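Local coordinates for protein alpha-1,2-mannosidase (Bacteroides thetaiotaomicron, PDB 2WW2) that hydrolyses alpha-mannosides as a calcium-dependent, inverting glycoside hydrolase of family GH92 from a human gut symbiont, at residues I380-M393 with E450-S464. Residues are numbered along the deposited sequence; the frame is centred on the assembly and turned at random.
Sequences IGNNSVSLLVDAWM and EYAYADWCIARFAES
Helix 383-393 and the 450-464 part of helix 444-465 pack side by side as a buried helix pair in the GH92 catalytic domain, running in the same sense at 32° with their axes 8.7 Å apart. Along the middle, Val385 CG1, anti to its own backbone N (chi1 173°), reaches between Cys457 CB and Ile458 CG1, 3.6 Å from the latter. One turn on, Val389 CG2 rests on Phe461 CB at 3.7 Å and against the carbonyl O of Cys457. Where the loop 380-382 leads into the first helix, the backbones come close at Gly381 and Ala454: Gly381 CA lies at the ring edge of Tyr451, and Asn382 CB meets Ala454 CB. Water 1 joins Gly381 N to Tyr451 OH, which also bonds Asp425 O, and water 2 joins Asn382 N to Glu450 O. Such parallel neighbours are consistent with the (alpha/alpha)6-barrel fold of the family's catalytic domain; helix 401-413 packs on this same pair through Met408 and Thr412. To one flank, Ser386 OG stands 2.9 Å from Tyr453 OH, and that hydroxyl is hydrogen-bonded to Pro647 O. At the C-terminal end Phe461 turns its edge onto a face of Trp392 in a T-shaped stack, planes at 72°, with CE1 3.4 Å from Trp392 CD2. An alanine in place of Trp392 is likely to leave that Phe461 edge without its aromatic face and open a gap beside Ser464. Met393, bent at chi2, brings CE to 3.4 Å from Arg460 O, while its CG lies beside Arg460 NH2; the strongest polar partner of Arg460 is Gly648. Ser464 OG, near this methyl, donates to Phe461 O.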
loop_
_atom_site.group_PDB
_atom_site.type_symbol
_atom_site.label_atom_id
_atom_site.label_comp_id
_atom_site.label_asym_id
_atom_site.label_seq_id
_atom_site.Cartn_x
_atom_site.Cartn_y
_atom_site.Cartn_z
ATOM N N ILE A 380 -16.424 -16.475 -17.447
ATOM C CA ILE A 380 -15.642 -17.416 -18.244
ATOM C C ILE A 380 -15.871 -18.852 -17.777
ATOM O O ILE A 380 -16.559 -19.097 -16.775
ATOM C CB ILE A 380 -14.118 -17.120 -18.115
ATOM C CG1 ILE A 380 -13.658 -17.376 -16.670
ATOM C CG2 ILE A 380 -13.772 -15.677 -18.588
ATOM C CD1 ILE A 380 -12.159 -17.146 -16.470
ATOM N N GLY A 381 -15.280 -19.799 -18.501
ATOM C CA GLY A 381 -15.221 -21.185 -18.030
ATOM C C GLY A 381 -16.288 -22.094 -18.617
ATOM O O GLY A 381 -17.168 -21.638 -19.362
ATOM N N ASN A 382 -16.212 -23.381 -18.268
ATOM C CA ASN A 382 -17.202 -24.366 -18.682
ATOM C C ASN A 382 -17.724 -25.052 -17.424
ATOM O O ASN A 382 -17.787 -26.282 -17.330
ATOM C CB ASN A 382 -16.558 -25.415 -19.615
ATOM C CG ASN A 382 -16.187 -24.840 -20.980
ATOM O OD1 ASN A 382 -16.776 -23.847 -21.466
ATOM N ND2 ASN A 382 -15.215 -25.448 -21.604
ATOM N N ASN A 383 -18.092 -24.253 -16.429
ATOM C CA ASN A 383 -18.477 -24.840 -15.167
ATOM C C ASN A 383 -19.878 -25.456 -15.136
ATOM O O ASN A 383 -20.244 -26.136 -14.167
ATOM C CB ASN A 383 -18.220 -23.850 -14.031
ATOM C CG ASN A 383 -16.755 -23.470 -13.950
ATOM O OD1 ASN A 383 -16.381 -22.293 -14.120
ATOM N ND2 ASN A 383 -15.909 -24.468 -13.747
ATOM N N SER A 384 -20.645 -25.252 -16.203
ATOM C CA SER A 384 -21.835 -26.060 -16.421
ATOM C C SER A 384 -21.476 -27.552 -16.241
ATOM O O SER A 384 -22.254 -28.351 -15.693
ATOM C CB SER A 384 -22.368 -25.844 -17.837
ATOM O OG SER A 384 -21.337 -26.065 -18.802
ATOM N N VAL A 385 -20.307 -27.924 -16.750
ATOM C CA VAL A 385 -19.855 -29.309 -16.677
ATOM C C VAL A 385 -19.690 -29.748 -15.224
ATOM O O VAL A 385 -20.056 -30.864 -14.828
ATOM C CB VAL A 385 -18.522 -29.457 -17.433
ATOM C CG1 VAL A 385 -17.947 -30.835 -17.222
ATOM C CG2 VAL A 385 -18.757 -29.155 -18.945
ATOM N N SER A 386 -19.158 -28.857 -14.413
ATOM C CA SER A 386 -18.945 -29.175 -13.005
ATOM C C SER A 386 -20.260 -29.509 -12.290
ATOM O O SER A 386 -20.334 -30.478 -11.531
ATOM C CB SER A 386 -18.236 -28.011 -12.296
ATOM O OG SER A 386 -18.173 -28.265 -10.895
ATOM N N LEU A 387 -21.303 -28.717 -12.520
ATOM C CA LEU A 387 -22.601 -29.007 -11.891
ATOM C C LEU A 387 -23.099 -30.400 -12.257
ATOM O O LEU A 387 -23.578 -31.151 -11.412
ATOM C CB LEU A 387 -23.660 -28.000 -12.337
ATOM C CG LEU A 387 -23.800 -26.749 -11.461
ATOM C CD1 LEU A 387 -22.514 -25.906 -11.524
ATOM C CD2 LEU A 387 -25.020 -25.944 -11.950
ATOM N N LEU A 388 -22.994 -30.742 -13.532
ATOM C CA LEU A 388 -23.430 -32.060 -13.965
ATOM C C LEU A 388 -22.582 -33.175 -13.344
ATOM O O LEU A 388 -23.103 -34.179 -12.858
ATOM C CB LEU A 388 -23.398 -32.163 -15.502
ATOM C CG LEU A 388 -24.348 -31.260 -16.313
ATOM C CD1 LEU A 388 -24.159 -31.502 -17.832
ATOM C CD2 LEU A 388 -25.781 -31.564 -15.926
ATOM N N VAL A 389 -21.265 -33.016 -13.388
ATOM C CA VAL A 389 -20.381 -34.120 -12.958
ATOM C C VAL A 389 -20.332 -34.252 -11.429
ATOM O O VAL A 389 -20.349 -35.364 -10.876
ATOM C CB VAL A 389 -18.974 -33.942 -13.532
ATOM C CG1 VAL A 389 -18.026 -35.000 -12.941
ATOM C CG2 VAL A 389 -19.040 -34.035 -15.081
ATOM N N ASP A 390 -20.285 -33.119 -10.739
ATOM C CA ASP A 390 -20.294 -33.169 -9.281
ATOM C C ASP A 390 -21.541 -33.921 -8.806
ATOM O O ASP A 390 -21.461 -34.801 -7.912
ATOM C CB ASP A 390 -20.234 -31.763 -8.665
ATOM C CG ASP A 390 -20.121 -31.802 -7.146
ATOM O OD1 ASP A 390 -19.119 -32.369 -6.637
ATOM O OD2 ASP A 390 -21.037 -31.283 -6.458
ATOM N N ALA A 391 -22.693 -33.597 -9.405
ATOM C CA ALA A 391 -23.949 -34.261 -9.034
ATOM C C ALA A 391 -23.880 -35.738 -9.370
ATOM O O ALA A 391 -24.217 -36.588 -8.545
ATOM C CB ALA A 391 -25.133 -33.613 -9.739
ATOM N N TRP A 392 -23.403 -36.046 -10.569
ATOM C CA TRP A 392 -23.355 -37.432 -11.026
ATOM C C TRP A 392 -22.529 -38.296 -10.075
ATOM O O TRP A 392 -22.905 -39.439 -9.772
ATOM C CB TRP A 392 -22.767 -37.489 -12.434
ATOM C CG TRP A 392 -22.936 -38.822 -13.111
ATOM C CD1 TRP A 392 -22.073 -39.876 -13.068
ATOM C CD2 TRP A 392 -24.032 -39.235 -13.938
ATOM N NE1 TRP A 392 -22.559 -40.920 -13.821
ATOM C CE2 TRP A 392 -23.759 -40.548 -14.368
ATOM C CE3 TRP A 392 -25.210 -38.616 -14.363
ATOM C CZ2 TRP A 392 -24.641 -41.270 -15.187
ATOM C CZ3 TRP A 392 -26.084 -39.329 -15.183
ATOM C CH2 TRP A 392 -25.788 -40.636 -15.588
ATOM N N MET A 393 -21.403 -37.755 -9.610
ATOM C CA MET A 393 -20.490 -38.550 -8.792
ATOM C C MET A 393 -21.020 -38.728 -7.381
ATOM O O MET A 393 -20.473 -39.505 -6.602
ATOM C CB MET A 393 -19.101 -37.930 -8.764
ATOM C CG MET A 393 -18.457 -37.861 -10.137
ATOM S SD MET A 393 -18.457 -39.456 -10.980
ATOM C CE MET A 393 -17.930 -38.948 -12.594
ATOM N N GLU A 450 -9.503 -22.497 -15.960
ATOM C CA GLU A 450 -10.876 -22.991 -15.836
ATOM C C GLU A 450 -11.099 -24.198 -16.765
ATOM O O GLU A 450 -11.783 -25.158 -16.406
ATOM C CB GLU A 450 -11.876 -21.874 -16.187
ATOM C CG GLU A 450 -11.843 -20.653 -15.243
ATOM C CD GLU A 450 -12.626 -20.863 -13.947
ATOM O OE1 GLU A 450 -13.443 -21.808 -13.906
ATOM O OE2 GLU A 450 -12.431 -20.084 -12.958
ATOM N N TYR A 451 -10.518 -24.151 -17.954
ATOM C CA TYR A 451 -10.721 -25.230 -18.924
ATOM C C TYR A 451 -10.031 -26.544 -18.525
ATOM O O TYR A 451 -10.574 -27.630 -18.771
ATOM C CB TYR A 451 -10.217 -24.834 -20.310
ATOM C CG TYR A 451 -10.880 -23.622 -20.943
ATOM C CD1 TYR A 451 -12.071 -23.094 -20.442
ATOM C CD2 TYR A 451 -10.305 -23.014 -22.048
ATOM C CE1 TYR A 451 -12.657 -21.973 -21.037
ATOM C CE2 TYR A 451 -10.887 -21.905 -22.658
ATOM C CZ TYR A 451 -12.058 -21.391 -22.140
ATOM O OH TYR A 451 -12.634 -20.292 -22.730
ATOM N N ALA A 452 -8.832 -26.456 -17.956
ATOM C CA ALA A 452 -8.127 -27.669 -17.510
ATOM C C ALA A 452 -8.974 -28.403 -16.451
ATOM O O ALA A 452 -9.052 -29.632 -16.423
ATOM C CB ALA A 452 -6.750 -27.313 -16.956
ATOM N N TYR A 453 -9.625 -27.630 -15.591
ATOM C CA TYR A 453 -10.542 -28.190 -14.594
ATOM C C TYR A 453 -11.788 -28.832 -15.230
ATOM O O TYR A 453 -12.196 -29.957 -14.859
ATOM C CB TYR A 453 -10.969 -27.095 -13.602
ATOM C CG TYR A 453 -12.143 -27.521 -12.722
ATOM C CD1 TYR A 453 -12.007 -28.540 -11.792
ATOM C CD2 TYR A 453 -13.393 -26.895 -12.840
ATOM C CE1 TYR A 453 -13.080 -28.926 -10.987
ATOM C CE2 TYR A 453 -14.462 -27.278 -12.054
ATOM C CZ TYR A 453 -14.299 -28.284 -11.125
ATOM O OH TYR A 453 -15.359 -28.674 -10.356
ATOM N N ALA A 454 -12.409 -28.128 -16.171
ATOM C CA ALA A 454 -13.600 -28.667 -16.818
ATOM C C ALA A 454 -13.227 -29.936 -17.583
ATOM O O ALA A 454 -13.994 -30.893 -17.632
ATOM C CB ALA A 454 -14.221 -27.631 -17.782
ATOM N N ASP A 455 -12.049 -29.941 -18.189
ATOM C CA ASP A 455 -11.629 -31.122 -18.919
ATOM C C ASP A 455 -11.392 -32.299 -17.964
ATOM O O ASP A 455 -11.710 -33.451 -18.286
ATOM C CB ASP A 455 -10.383 -30.816 -19.759
ATOM C CG ASP A 455 -10.691 -29.901 -20.929
ATOM O OD1 ASP A 455 -11.867 -29.907 -21.390
ATOM O OD2 ASP A 455 -9.770 -29.189 -21.404
ATOM N N TRP A 456 -10.819 -32.021 -16.797
ATOM C CA TRP A 456 -10.709 -33.064 -15.766
ATOM C C TRP A 456 -12.118 -33.592 -15.409
ATOM O O TRP A 456 -12.330 -34.810 -15.317
ATOM C CB TRP A 456 -9.944 -32.535 -14.535
ATOM C CG TRP A 456 -9.967 -33.476 -13.375
ATOM C CD1 TRP A 456 -9.074 -34.479 -13.102
ATOM C CD2 TRP A 456 -10.946 -33.514 -12.335
ATOM N NE1 TRP A 456 -9.441 -35.143 -11.948
ATOM C CE2 TRP A 456 -10.583 -34.561 -11.455
ATOM C CE3 TRP A 456 -12.083 -32.751 -12.050
ATOM C CZ2 TRP A 456 -11.328 -34.873 -10.321
ATOM C CZ3 TRP A 456 -12.820 -33.058 -10.920
ATOM C CH2 TRP A 456 -12.446 -34.119 -10.074
ATOM N N CYS A 457 -13.099 -32.700 -15.240
ATOM C CA CYS A 457 -14.472 -33.170 -14.928
ATOM C C CYS A 457 -15.009 -34.094 -16.026
ATOM O O CYS A 457 -15.634 -35.115 -15.739
ATOM C CB CYS A 457 -15.456 -32.006 -14.770
ATOM S SG CYS A 457 -15.174 -31.008 -13.326
ATOM N N ILE A 458 -14.785 -33.724 -17.285
ATOM C CA ILE A 458 -15.290 -34.542 -18.393
ATOM C C ILE A 458 -14.590 -35.893 -18.427
ATOM O O ILE A 458 -15.226 -36.924 -18.700
ATOM C CB ILE A 458 -15.166 -33.822 -19.759
ATOM C CG1 ILE A 458 -16.120 -32.619 -19.776
ATOM C CG2 ILE A 458 -15.465 -34.797 -20.931
ATOM C CD1 ILE A 458 -15.854 -31.642 -20.964
ATOM N N ALA A 459 -13.291 -35.899 -18.132
ATOM C CA ALA A 459 -12.557 -37.170 -18.088
ATOM C C ALA A 459 -13.153 -38.080 -17.003
ATOM O O ALA A 459 -13.360 -39.284 -17.212
ATOM C CB ALA A 459 -11.081 -36.932 -17.822
ATOM N N ARG A 460 -13.402 -37.502 -15.837
ATOM C CA ARG A 460 -13.968 -38.263 -14.730
ATOM C C ARG A 460 -15.310 -38.861 -15.140
ATOM O O ARG A 460 -15.594 -40.019 -14.840
ATOM C CB ARG A 460 -14.163 -37.345 -13.523
ATOM C CG ARG A 460 -12.846 -36.956 -12.828
ATOM C CD ARG A 460 -12.550 -37.991 -11.751
ATOM N NE ARG A 460 -13.605 -37.876 -10.762
ATOM C CZ ARG A 460 -13.977 -38.804 -9.889
ATOM N NH1 ARG A 460 -13.372 -40.004 -9.842
ATOM N NH2 ARG A 460 -14.967 -38.509 -9.053
ATOM N N PHE A 461 -16.144 -38.034 -15.774
ATOM C CA PHE A 461 -17.475 -38.435 -16.214
ATOM C C PHE A 461 -17.387 -39.567 -17.211
ATOM O O PHE A 461 -18.036 -40.608 -17.020
ATOM C CB PHE A 461 -18.258 -37.238 -16.792
ATOM C CG PHE A 461 -19.716 -37.524 -17.049
ATOM C CD1 PHE A 461 -20.624 -37.614 -15.993
ATOM C CD2 PHE A 461 -20.190 -37.678 -18.350
ATOM C CE1 PHE A 461 -21.968 -37.874 -16.233
ATOM C CE2 PHE A 461 -21.524 -37.928 -18.594
ATOM C CZ PHE A 461 -22.420 -38.045 -17.538
ATOM N N ALA A 462 -16.572 -39.393 -18.251
ATOM C CA ALA A 462 -16.439 -40.426 -19.272
ATOM C C ALA A 462 -15.937 -41.724 -18.637
ATOM O O ALA A 462 -16.415 -42.807 -18.962
ATOM C CB ALA A 462 -15.491 -39.991 -20.368
ATOM N N GLU A 463 -14.956 -41.610 -17.744
ATOM C CA GLU A 463 -14.380 -42.813 -17.122
ATOM C C GLU A 463 -15.454 -43.600 -16.369
ATOM O O GLU A 463 -15.502 -44.834 -16.444
ATOM C CB GLU A 463 -13.221 -42.442 -16.180
ATOM C CG GLU A 463 -12.449 -43.657 -15.707
ATOM C CD GLU A 463 -11.135 -43.305 -15.040
ATOM O OE1 GLU A 463 -11.153 -42.477 -14.117
ATOM O OE2 GLU A 463 -10.096 -43.875 -15.456
ATOM N N SER A 464 -16.321 -42.886 -15.655
ATOM C CA SER A 464 -17.390 -43.526 -14.882
ATOM C C SER A 464 -18.441 -44.215 -15.765
ATOM O O SER A 464 -19.185 -45.068 -15.283
ATOM C CB SER A 464 -18.051 -42.540 -13.904
ATOM O OG SER A 464 -19.046 -41.766 -14.558
HETATM O O HOH W 1 -14.478 -18.867 -21.227
HETATM O O HOH W 2 -14.524 -24.481 -16.253
#